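Local coordinates for sporulation inhibitor of replication protein SirA (Bacillus subtilis, PDB 4TPS) that inhibits initiation of DNA replication during sporulation, probably by binding domain I of the initiator DnaA and so preventing overinitiation and enforcing diploidy, at residues 9-18 with 131-141; 59-68 with 100-108. All coordinates share one frame; numbering follows the deposited sequence.

Interaction 1 (9-18 with 131-141); sequences RHYYTYLIKE and CFLAMDFNSKR. With ACT (acetate ion), chain F.
Leu15 and Phe132 form a non-hydrogen-bonded pair on neighbouring antiparallel strands, and CD1 of the leucine sits squarely over the phenylalanine ring, 3.8 Å from its centroid, in a CH-pi contact. Beside them Thr13 lies against Ala134. Tyr12 with Met135 and Tyr14 with Leu133 are hydrogen-bonded pairs, their side chains on the other side of the sheet: Met135 bends at its last torsion (chi3 -79°), which brings its CE to within 3.7 Å of Tyr14 CD1. Further along, the Tyr12 and Phe137 rings meet obliquely, Tyr12 CD1 3.4 Å from Phe137 CE2. At the turn, Asp136 swings its carboxylate opposite the backbone N (chi1 -176°). Asp136 OD2 accepts from His10 N at 3.1 Å, the donor well above the carboxylate plane, while OD1 takes the amide of Asn138, an Asx turn, and that of Ser139, completing an Asx motif. An alanine in place of Asp136 would probably leave the His10 amide without its mate and those of Asn138 and Ser139 without their shared side-chain acceptor. Arg141 NH1 gives Tyr11 OH, which also bonds Glu118, a nearly straight bond of 3.0 Å (174°). Backbone bonds thus zip the strands, apolar side chains fill both faces, and the Asp136 carboxylate ties turn to strand 9-16.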
loop_
_atom_site.group_PDB
_atom_site.type_symbol
_atom_site.label_atom_id
_atom_site.label_comp_id
_atom_site.label_asym_id
_atom_site.label_seq_id
_atom_site.Cartn_x
_atom_site.Cartn_y
_atom_site.Cartn_z
ATOM N N ARG A 9 -22.488 4.311 -2.505
ATOM C CA ARG A 9 -21.047 4.426 -2.580
ATOM C C ARG A 9 -20.376 3.434 -1.619
ATOM O O ARG A 9 -20.916 3.120 -0.570
ATOM C CB ARG A 9 -20.621 5.869 -2.240
ATOM C CG ARG A 9 -20.949 6.894 -3.305
ATOM C CD ARG A 9 -22.392 7.382 -3.239
ATOM N NE ARG A 9 -22.633 8.096 -1.998
ATOM C CZ ARG A 9 -23.815 8.580 -1.641
ATOM N NH1 ARG A 9 -23.952 9.267 -0.506
ATOM N NH2 ARG A 9 -24.869 8.338 -2.399
ATOM N N HIS A 10 -19.232 2.883 -2.041
ATOM C CA HIS A 10 -18.506 1.911 -1.213
ATOM C C HIS A 10 -17.040 2.240 -1.325
ATOM O O HIS A 10 -16.433 2.081 -2.399
ATOM C CB HIS A 10 -18.783 0.501 -1.725
ATOM C CG HIS A 10 -18.179 -0.587 -0.880
ATOM N ND1 HIS A 10 -18.272 -1.934 -1.199
ATOM C CD2 HIS A 10 -17.583 -0.535 0.328
ATOM C CE1 HIS A 10 -17.712 -2.643 -0.223
ATOM N NE2 HIS A 10 -17.294 -1.811 0.708
ATOM N N TYR A 11 -16.479 2.787 -0.247
ATOM C CA TYR A 11 -15.070 3.216 -0.266
ATOM C C TYR A 11 -14.234 2.281 0.604
ATOM O O TYR A 11 -14.661 1.878 1.732
ATOM C CB TYR A 11 -14.948 4.588 0.366
ATOM C CG TYR A 11 -15.743 5.643 -0.252
ATOM C CD1 TYR A 11 -15.290 6.338 -1.345
ATOM C CD2 TYR A 11 -17.029 5.953 0.273
ATOM C CE1 TYR A 11 -16.062 7.347 -1.898
ATOM C CE2 TYR A 11 -17.773 6.960 -0.246
ATOM C CZ TYR A 11 -17.308 7.656 -1.324
ATOM O OH TYR A 11 -18.144 8.674 -1.784
ATOM N N TYR A 12 -13.046 1.952 0.097
ATOM C CA TYR A 12 -11.979 1.350 0.896
ATOM C C TYR A 12 -10.959 2.460 1.129
ATOM O O TYR A 12 -10.511 3.118 0.169
ATOM C CB TYR A 12 -11.390 0.186 0.133
ATOM C CG TYR A 12 -12.332 -0.962 -0.021
ATOM C CD1 TYR A 12 -13.255 -0.972 -1.010
ATOM C CD2 TYR A 12 -12.271 -2.047 0.812
ATOM C CE1 TYR A 12 -14.117 -2.055 -1.190
ATOM C CE2 TYR A 12 -13.105 -3.100 0.662
ATOM C CZ TYR A 12 -14.037 -3.123 -0.358
ATOM O OH TYR A 12 -14.898 -4.251 -0.420
ATOM N N THR A 13 -10.657 2.702 2.405
ATOM C CA THR A 13 -9.836 3.840 2.804
ATOM C C THR A 13 -8.661 3.335 3.604
ATOM O O THR A 13 -8.820 2.538 4.538
ATOM C CB THR A 13 -10.652 4.860 3.565
ATOM O OG1 THR A 13 -11.791 5.267 2.791
ATOM C CG2 THR A 13 -9.868 6.108 3.869
ATOM N N TYR A 14 -7.458 3.686 3.122
ATOM C CA TYR A 14 -6.200 3.303 3.816
ATOM C C TYR A 14 -5.404 4.534 4.223
ATOM O O TYR A 14 -5.503 5.587 3.603
ATOM C CB TYR A 14 -5.334 2.436 2.874
ATOM C CG TYR A 14 -5.851 1.040 2.644
ATOM C CD1 TYR A 14 -6.825 0.782 1.668
ATOM C CD2 TYR A 14 -5.308 -0.024 3.315
ATOM C CE1 TYR A 14 -7.248 -0.513 1.416
ATOM C CE2 TYR A 14 -5.727 -1.340 3.078
ATOM C CZ TYR A 14 -6.710 -1.573 2.139
ATOM O OH TYR A 14 -7.131 -2.827 1.894
ATOM N N LEU A 15 -4.642 4.364 5.311
ATOM C CA LEU A 15 -3.751 5.378 5.834
ATOM C C LEU A 15 -2.360 5.103 5.228
ATOM O O LEU A 15 -1.694 4.107 5.599
ATOM C CB LEU A 15 -3.715 5.293 7.346
ATOM C CG LEU A 15 -2.954 6.400 8.041
ATOM C CD1 LEU A 15 -3.382 7.768 7.568
ATOM C CD2 LEU A 15 -3.059 6.274 9.553
ATOM N N ILE A 16 -1.988 5.906 4.253
ATOM C CA ILE A 16 -0.764 5.657 3.451
ATOM C C ILE A 16 0.446 6.256 4.198
ATOM O O ILE A 16 0.389 7.343 4.762
ATOM C CB ILE A 16 -0.857 6.286 2.043
ATOM C CG1 ILE A 16 -2.142 5.881 1.307
ATOM C CG2 ILE A 16 0.394 5.972 1.203
ATOM C CD1 ILE A 16 -2.325 4.400 1.173
ATOM N N LYS A 17 1.553 5.503 4.224
ATOM C CA LYS A 17 2.768 6.048 4.769
ATOM C C LYS A 17 3.266 7.197 3.950
ATOM O O LYS A 17 3.225 7.210 2.689
ATOM C CB LYS A 17 3.817 4.962 4.861
ATOM C CG LYS A 17 3.586 3.896 5.921
ATOM C CD LYS A 17 4.714 2.889 5.965
ATOM C CE LYS A 17 4.613 1.865 7.089
ATOM N NZ LYS A 17 5.740 0.908 6.940
ATOM N N GLU A 18 3.763 8.198 4.674
ATOM C CA GLU A 18 4.330 9.399 4.093
ATOM C C GLU A 18 5.316 9.157 2.936
ATOM O O GLU A 18 5.247 9.799 1.904
ATOM C CB GLU A 18 5.047 10.153 5.229
ATOM C CG GLU A 18 4.085 10.927 6.125
ATOM C CD GLU A 18 3.396 10.185 7.272
ATOM O OE1 GLU A 18 3.322 8.938 7.248
ATOM O OE2 GLU A 18 2.887 10.885 8.204
ATOM N N CYS A 131 -3.205 11.799 5.258
ATOM C CA CYS A 131 -2.721 10.656 4.495
ATOM C C CYS A 131 -3.736 9.565 4.202
ATOM O O CYS A 131 -3.322 8.436 3.787
ATOM C CB CYS A 131 -1.563 10.006 5.260
ATOM S SG CYS A 131 -0.154 11.153 5.372
ATOM N N PHE A 132 -5.036 9.835 4.399
ATOM C CA PHE A 132 -6.041 8.817 4.033
ATOM C C PHE A 132 -6.322 8.912 2.545
ATOM O O PHE A 132 -6.638 9.957 2.005
ATOM C CB PHE A 132 -7.327 8.991 4.815
ATOM C CG PHE A 132 -7.236 8.578 6.271
ATOM C CD1 PHE A 132 -7.213 7.225 6.607
ATOM C CD2 PHE A 132 -7.157 9.532 7.274
ATOM C CE1 PHE A 132 -7.141 6.864 7.937
ATOM C CE2 PHE A 132 -7.043 9.160 8.623
ATOM C CZ PHE A 132 -7.046 7.830 8.953
ATOM N N LEU A 133 -6.198 7.778 1.886
ATOM C CA LEU A 133 -6.586 7.572 0.484
ATOM C C LEU A 133 -7.863 6.740 0.393
ATOM O O LEU A 133 -7.900 5.600 0.838
ATOM C CB LEU A 133 -5.454 6.846 -0.211
ATOM C CG LEU A 133 -5.580 6.671 -1.723
ATOM C CD1 LEU A 133 -5.413 8.044 -2.432
ATOM C CD2 LEU A 133 -4.492 5.706 -2.226
ATOM N N ALA A 134 -8.932 7.341 -0.130
ATOM C CA ALA A 134 -10.253 6.691 -0.181
ATOM C C ALA A 134 -10.493 6.277 -1.639
ATOM O O ALA A 134 -10.250 7.059 -2.564
ATOM C CB ALA A 134 -11.331 7.716 0.222
ATOM N N MET A 135 -11.017 5.068 -1.852
ATOM C CA MET A 135 -11.138 4.549 -3.179
ATOM C C MET A 135 -12.443 3.777 -3.300
ATOM O O MET A 135 -12.694 2.858 -2.486
ATOM C CB MET A 135 -10.018 3.545 -3.396
ATOM C CG MET A 135 -8.590 4.135 -3.410
ATOM S SD MET A 135 -7.281 2.905 -3.181
ATOM C CE MET A 135 -7.335 2.655 -1.424
ATOM N N ASP A 136 -13.230 4.119 -4.331
ATOM C CA ASP A 136 -14.448 3.330 -4.700
ATOM C C ASP A 136 -14.121 2.592 -6.001
ATOM O O ASP A 136 -13.971 3.210 -7.044
ATOM C CB ASP A 136 -15.651 4.262 -4.825
ATOM C CG ASP A 136 -16.953 3.495 -5.096
ATOM O OD1 ASP A 136 -16.903 2.446 -5.724
ATOM O OD2 ASP A 136 -18.073 3.965 -4.691
ATOM N N PHE A 137 -13.978 1.268 -5.910
ATOM C CA PHE A 137 -13.592 0.430 -7.023
ATOM C C PHE A 137 -14.775 0.159 -7.969
ATOM O O PHE A 137 -14.583 -0.382 -9.039
ATOM C CB PHE A 137 -13.098 -0.933 -6.505
ATOM C CG PHE A 137 -11.908 -0.836 -5.584
ATOM C CD1 PHE A 137 -10.720 -0.229 -6.021
ATOM C CD2 PHE A 137 -11.966 -1.308 -4.335
ATOM C CE1 PHE A 137 -9.646 -0.095 -5.187
ATOM C CE2 PHE A 137 -10.891 -1.168 -3.486
ATOM C CZ PHE A 137 -9.743 -0.556 -3.912
ATOM N N ASN A 138 -15.977 0.532 -7.539
ATOM C CA ASN A 138 -17.166 0.375 -8.380
ATOM C C ASN A 138 -17.285 1.521 -9.379
ATOM O O ASN A 138 -17.603 1.327 -10.535
ATOM C CB ASN A 138 -18.462 0.306 -7.547
ATOM C CG ASN A 138 -18.469 -0.796 -6.476
ATOM O OD1 ASN A 138 -19.211 -0.713 -5.458
ATOM N ND2 ASN A 138 -17.761 -1.863 -6.734
ATOM N N SER A 139 -17.064 2.739 -8.909
ATOM C CA SER A 139 -17.261 3.952 -9.727
ATOM C C SER A 139 -15.926 4.546 -10.256
ATOM O O SER A 139 -15.931 5.502 -11.037
ATOM C CB SER A 139 -17.914 4.958 -8.805
ATOM O OG SER A 139 -16.960 5.280 -7.752
ATOM N N LYS A 140 -14.798 4.019 -9.758
ATOM C CA LYS A 140 -13.432 4.513 -10.149
ATOM C C LYS A 140 -13.173 5.960 -9.618
ATOM O O LYS A 140 -12.461 6.709 -10.189
ATOM C CB LYS A 140 -13.190 4.403 -11.678
ATOM C CG LYS A 140 -11.723 4.144 -12.042
ATOM C CD LYS A 140 -11.518 3.804 -13.547
ATOM C CE LYS A 140 -10.457 2.753 -13.772
ATOM N NZ LYS A 140 -9.185 3.486 -13.983
ATOM N N ARG A 141 -13.787 6.297 -8.490
ATOM C CA ARG A 141 -13.595 7.558 -7.799
ATOM C C ARG A 141 -12.589 7.327 -6.693
ATOM O O ARG A 141 -12.753 6.427 -5.894
ATOM C CB ARG A 141 -14.900 8.078 -7.167
ATOM C CG ARG A 141 -15.958 8.411 -8.175
ATOM C CD ARG A 141 -17.218 8.990 -7.591
ATOM N NE ARG A 141 -17.017 10.074 -6.615
ATOM C CZ ARG A 141 -17.283 9.982 -5.298
ATOM N NH1 ARG A 141 -17.801 8.837 -4.733
ATOM N NH2 ARG A 141 -17.052 11.057 -4.520
HETATM C C ACT F . -19.448 -4.055 -3.812
HETATM O O ACT F . -19.340 -2.828 -3.551
HETATM O OXT ACT F . -18.889 -4.937 -3.081
HETATM C CH3 ACT F . -20.238 -4.503 -5.021
HETATM O O HOH W 1 -15.284 -0.043 -3.753
#

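Interaction 2 (59-68 with 100-108); sequences TQPIPILHMH and FMMKEHMIE
His105, in the type II' turn that joins strands 96-103 and 106-113, gives its ND1 proton to Thr59 OG1 at 2.7 Å, with the hydroxyl close to the imidazole plane. One face of that ring lies against the chain at Gln60 and Pro61, with Pro61 N over its centre. The preceding turn residue, Glu104, offers its carbonyl O to Ile62 N in a bond of 2.9 Å that lies in the carbonyl plane, and a water links the same carbonyl to Ile62 O. Ile62 then turns into the hydrophobic side, its CD1 4.0 Å from Ile107 CD1.

Met102 carries the contact to helix 64-75. Its CB comes only to the fringe of Ile64 CD1. The first torsion (chi1 64°) sets CG between the backbone N and carbonyl carbon, and beyond it the chain runs extended toward the helix. Met102 CG packs 3.8 Å from Ile64 CD1. Met102 SD lies between Ile64 CD1 and Met67 CB, the latter 3.5 Å away. Met102 CE ends over the imidazole of His68, 3.6 Å from the centroid and 13° off the ring normal, a CH-pi contact. ND1 of His68 bonds Tyr87 OH, which should help hold the ring under this methyl. Alongside, Met67 curls at chi2 and chi3 to put its CE 3.9 Å from Phe100 CZ, while Val124 and Leu125 of helix 116-128 also touch Met67. Polar bonds therefore fix the turn to the 59-62 segment, whereas the start of the helix is held to the hairpin by thioether, aliphatic and CH-pi contacts.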
loop_
_atom_site.group_PDB
_atom_site.type_symbol
_atom_site.label_atom_id
_atom_site.label_comp_id
_atom_site.label_asym_id
_atom_site.label_seq_id
_atom_site.Cartn_x
_atom_site.Cartn_y
_atom_site.Cartn_z
ATOM N N THR A 59 1.216 0.978 4.109
ATOM C CA THR A 59 0.143 1.550 4.878
ATOM C C THR A 59 0.433 1.475 6.374
ATOM O O THR A 59 1.274 0.673 6.848
ATOM C CB THR A 59 -1.214 0.852 4.555
ATOM O OG1 THR A 59 -1.180 -0.526 4.899
ATOM C CG2 THR A 59 -1.571 0.983 3.094
ATOM N N GLN A 60 -0.298 2.297 7.138
ATOM C CA GLN A 60 -0.190 2.351 8.602
ATOM C C GLN A 60 -1.403 1.699 9.219
ATOM O O GLN A 60 -2.498 1.766 8.649
ATOM C CB GLN A 60 -0.145 3.813 9.084
ATOM C CG GLN A 60 1.016 4.574 8.454
ATOM C CD GLN A 60 1.338 5.878 9.157
ATOM O OE1 GLN A 60 0.528 6.427 9.832
ATOM N NE2 GLN A 60 2.569 6.341 9.017
ATOM N N PRO A 61 -1.239 1.131 10.405
ATOM C CA PRO A 61 -2.418 0.648 11.140
ATOM C C PRO A 61 -3.377 1.828 11.424
ATOM O O PRO A 61 -2.937 2.965 11.723
ATOM C CB PRO A 61 -1.847 0.089 12.437
ATOM C CG PRO A 61 -0.401 0.117 12.330
ATOM C CD PRO A 61 0.021 0.939 11.149
ATOM N N ILE A 62 -4.671 1.542 11.382
ATOM C CA ILE A 62 -5.639 2.593 11.746
ATOM C C ILE A 62 -5.506 2.852 13.281
ATOM O O ILE A 62 -5.394 1.929 14.018
ATOM C CB ILE A 62 -7.070 2.141 11.378
ATOM C CG1 ILE A 62 -7.211 1.812 9.865
ATOM C CG2 ILE A 62 -8.093 3.164 11.814
ATOM C CD1 ILE A 62 -6.772 2.911 8.898
ATOM N N PRO A 63 -5.480 4.122 13.746
ATOM C CA PRO A 63 -5.338 4.370 15.207
ATOM C C PRO A 63 -6.699 4.251 15.855
ATOM O O PRO A 63 -7.454 5.207 15.917
ATOM C CB PRO A 63 -4.730 5.804 15.272
ATOM C CG PRO A 63 -5.242 6.431 13.991
ATOM C CD PRO A 63 -5.358 5.358 12.951
ATOM N N ILE A 64 -7.032 3.019 16.251
ATOM C CA ILE A 64 -8.433 2.682 16.576
ATOM C C ILE A 64 -8.969 3.532 17.733
ATOM O O ILE A 64 -10.077 4.112 17.659
ATOM C CB ILE A 64 -8.589 1.181 16.903
ATOM C CG1 ILE A 64 -8.171 0.284 15.694
ATOM C CG2 ILE A 64 -10.029 0.879 17.317
ATOM C CD1 ILE A 64 -9.052 0.393 14.488
ATOM N N LEU A 65 -8.241 3.562 18.850
ATOM C CA LEU A 65 -8.748 4.303 20.003
ATOM C C LEU A 65 -8.918 5.825 19.695
ATOM O O LEU A 65 -9.945 6.427 20.048
ATOM C CB LEU A 65 -7.889 4.075 21.231
ATOM C CG LEU A 65 -8.323 4.893 22.462
ATOM C CD1 LEU A 65 -9.734 4.549 22.879
ATOM C CD2 LEU A 65 -7.377 4.735 23.653
ATOM N N HIS A 66 -7.951 6.394 18.984
ATOM C CA HIS A 66 -8.022 7.775 18.549
ATOM C C HIS A 66 -9.286 7.995 17.693
ATOM O O HIS A 66 -10.016 8.949 17.881
ATOM C CB HIS A 66 -6.736 8.124 17.802
ATOM C CG HIS A 66 -6.574 9.565 17.431
ATOM N ND1 HIS A 66 -6.922 10.614 18.252
ATOM C CD2 HIS A 66 -6.047 10.131 16.318
ATOM C CE1 HIS A 66 -6.660 11.754 17.645
ATOM N NE2 HIS A 66 -6.106 11.494 16.482
ATOM N N MET A 67 -9.521 7.080 16.769
ATOM C CA MET A 67 -10.726 7.175 15.894
ATOM C C MET A 67 -11.987 7.122 16.736
ATOM O O MET A 67 -12.911 7.894 16.486
ATOM C CB MET A 67 -10.713 6.100 14.826
ATOM C CG MET A 67 -9.774 6.349 13.685
ATOM S SD MET A 67 -9.990 7.974 12.922
ATOM C CE MET A 67 -11.686 7.868 12.520
ATOM N N HIS A 68 -12.064 6.171 17.688
ATOM C CA HIS A 68 -13.246 6.035 18.509
ATOM C C HIS A 68 -13.537 7.367 19.209
ATOM O O HIS A 68 -14.685 7.830 19.237
ATOM C CB HIS A 68 -13.094 4.996 19.586
ATOM C CG HIS A 68 -13.297 3.600 19.141
ATOM N ND1 HIS A 68 -14.462 3.169 18.563
ATOM C CD2 HIS A 68 -12.528 2.496 19.300
ATOM C CE1 HIS A 68 -14.394 1.870 18.336
ATOM N NE2 HIS A 68 -13.235 1.440 18.786
ATOM N N PHE A 100 -19.566 2.970 8.716
ATOM C CA PHE A 100 -18.083 3.108 8.855
ATOM C C PHE A 100 -17.591 1.889 9.590
ATOM O O PHE A 100 -18.101 1.572 10.686
ATOM C CB PHE A 100 -17.799 4.394 9.629
ATOM C CG PHE A 100 -16.334 4.634 9.965
ATOM C CD1 PHE A 100 -15.765 4.039 11.084
ATOM C CD2 PHE A 100 -15.569 5.489 9.191
ATOM C CE1 PHE A 100 -14.446 4.302 11.416
ATOM C CE2 PHE A 100 -14.262 5.727 9.541
ATOM C CZ PHE A 100 -13.714 5.123 10.650
ATOM N N MET A 101 -16.635 1.169 9.012
ATOM C CA MET A 101 -16.048 0.001 9.658
ATOM C C MET A 101 -14.518 0.171 9.700
ATOM O O MET A 101 -13.897 0.410 8.677
ATOM C CB MET A 101 -16.376 -1.246 8.820
ATOM C CG MET A 101 -17.871 -1.393 8.534
ATOM S SD MET A 101 -18.463 -2.638 7.353
ATOM C CE MET A 101 -19.036 -3.851 8.574
ATOM N N MET A 102 -13.911 0.032 10.870
ATOM C CA MET A 102 -12.467 0.111 10.959
ATOM C C MET A 102 -11.852 -1.174 11.470
ATOM O O MET A 102 -12.196 -1.663 12.534
ATOM C CB MET A 102 -12.037 1.356 11.761
ATOM C CG MET A 102 -12.419 1.406 13.164
ATOM S SD MET A 102 -11.812 2.958 13.882
ATOM C CE MET A 102 -12.902 2.937 15.316
ATOM N N LYS A 103 -10.861 -1.672 10.729
ATOM C CA LYS A 103 -10.184 -2.911 11.092
ATOM C C LYS A 103 -8.789 -2.986 10.609
ATOM O O LYS A 103 -8.583 -2.968 9.389
ATOM C CB LYS A 103 -10.948 -4.140 10.541
ATOM C CG LYS A 103 -10.593 -5.460 11.209
ATOM C CD LYS A 103 -11.431 -6.567 10.570
ATOM C CE LYS A 103 -10.967 -7.956 10.983
ATOM N NZ LYS A 103 -11.478 -8.326 12.326
ATOM N N GLU A 104 -7.845 -3.278 11.522
ATOM C CA GLU A 104 -6.448 -3.444 11.129
ATOM C C GLU A 104 -5.890 -2.231 10.333
ATOM O O GLU A 104 -5.603 -1.163 10.948
ATOM C CB GLU A 104 -6.210 -4.865 10.508
ATOM C CG GLU A 104 -6.203 -5.910 11.642
ATOM C CD GLU A 104 -6.571 -7.324 11.257
ATOM O OE1 GLU A 104 -7.238 -8.002 12.076
ATOM O OE2 GLU A 104 -6.154 -7.760 10.172
ATOM N N HIS A 105 -5.683 -2.384 9.025
ATOM C CA HIS A 105 -5.147 -1.319 8.218
ATOM C C HIS A 105 -6.182 -0.751 7.320
ATOM O O HIS A 105 -5.844 0.102 6.552
ATOM C CB HIS A 105 -3.956 -1.716 7.277
ATOM C CG HIS A 105 -2.651 -1.938 7.968
ATOM N ND1 HIS A 105 -1.460 -1.511 7.416
ATOM C CD2 HIS A 105 -2.336 -2.531 9.143
ATOM C CE1 HIS A 105 -0.460 -1.864 8.200
ATOM N NE2 HIS A 105 -0.964 -2.477 9.258
ATOM N N MET A 106 -7.456 -1.125 7.454
ATOM C CA MET A 106 -8.423 -0.704 6.428
ATOM C C MET A 106 -9.631 -0.064 7.134
ATOM O O MET A 106 -10.075 -0.571 8.169
ATOM C CB MET A 106 -8.875 -1.891 5.528
ATOM C CG MET A 106 -10.141 -1.733 4.647
ATOM S SD MET A 106 -10.473 -3.384 3.893
ATOM C CE MET A 106 -11.432 -4.134 5.209
ATOM N N ILE A 107 -10.158 0.965 6.513
ATOM C CA ILE A 107 -11.525 1.474 6.798
ATOM C C ILE A 107 -12.437 1.227 5.589
ATOM O O ILE A 107 -12.049 1.454 4.462
ATOM C CB ILE A 107 -11.456 2.984 7.102
ATOM C CG1 ILE A 107 -10.837 3.157 8.486
ATOM C CG2 ILE A 107 -12.850 3.607 7.138
ATOM C CD1 ILE A 107 -10.405 4.564 8.774
ATOM N N GLU A 108 -13.669 0.800 5.832
ATOM C CA GLU A 108 -14.607 0.620 4.749
ATOM C C GLU A 108 -15.800 1.501 5.103
ATOM O O GLU A 108 -16.279 1.509 6.250
ATOM C CB GLU A 108 -15.094 -0.782 4.652
ATOM C CG GLU A 108 -14.354 -1.754 3.834
ATOM C CD GLU A 108 -15.197 -3.007 3.613
ATOM O OE1 GLU A 108 -16.241 -3.050 2.886
ATOM O OE2 GLU A 108 -14.829 -3.946 4.243
HETATM O O HOH W 2 -4.061 1.829 6.383
HETATM O O HOH W 3 -5.364 -0.932 13.736
#

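How the interactions relate
The centres of the two contacts lie about 13 Å apart on one antiparallel sheet. Strand 9-16 is shared ground: it pairs with strand 132-136 in interaction 1, and along its other side with 106-113 and the short strand 59-60, both of interaction 2. In chain order 9-18 comes first, then 59-68 and 100-108, and 131-141 last, so interaction 1 brings together segments near the two ends of the chain, around interaction 2. They also touch directly: Leu15 O lies 2.8 Å from Gln60 N, and His10 NE2 2.7 Å from Glu108 OE1, both probable hydrogen bonds. Phe132 meets Ile62 and Ile107, making the two contacts parts of one continuous core.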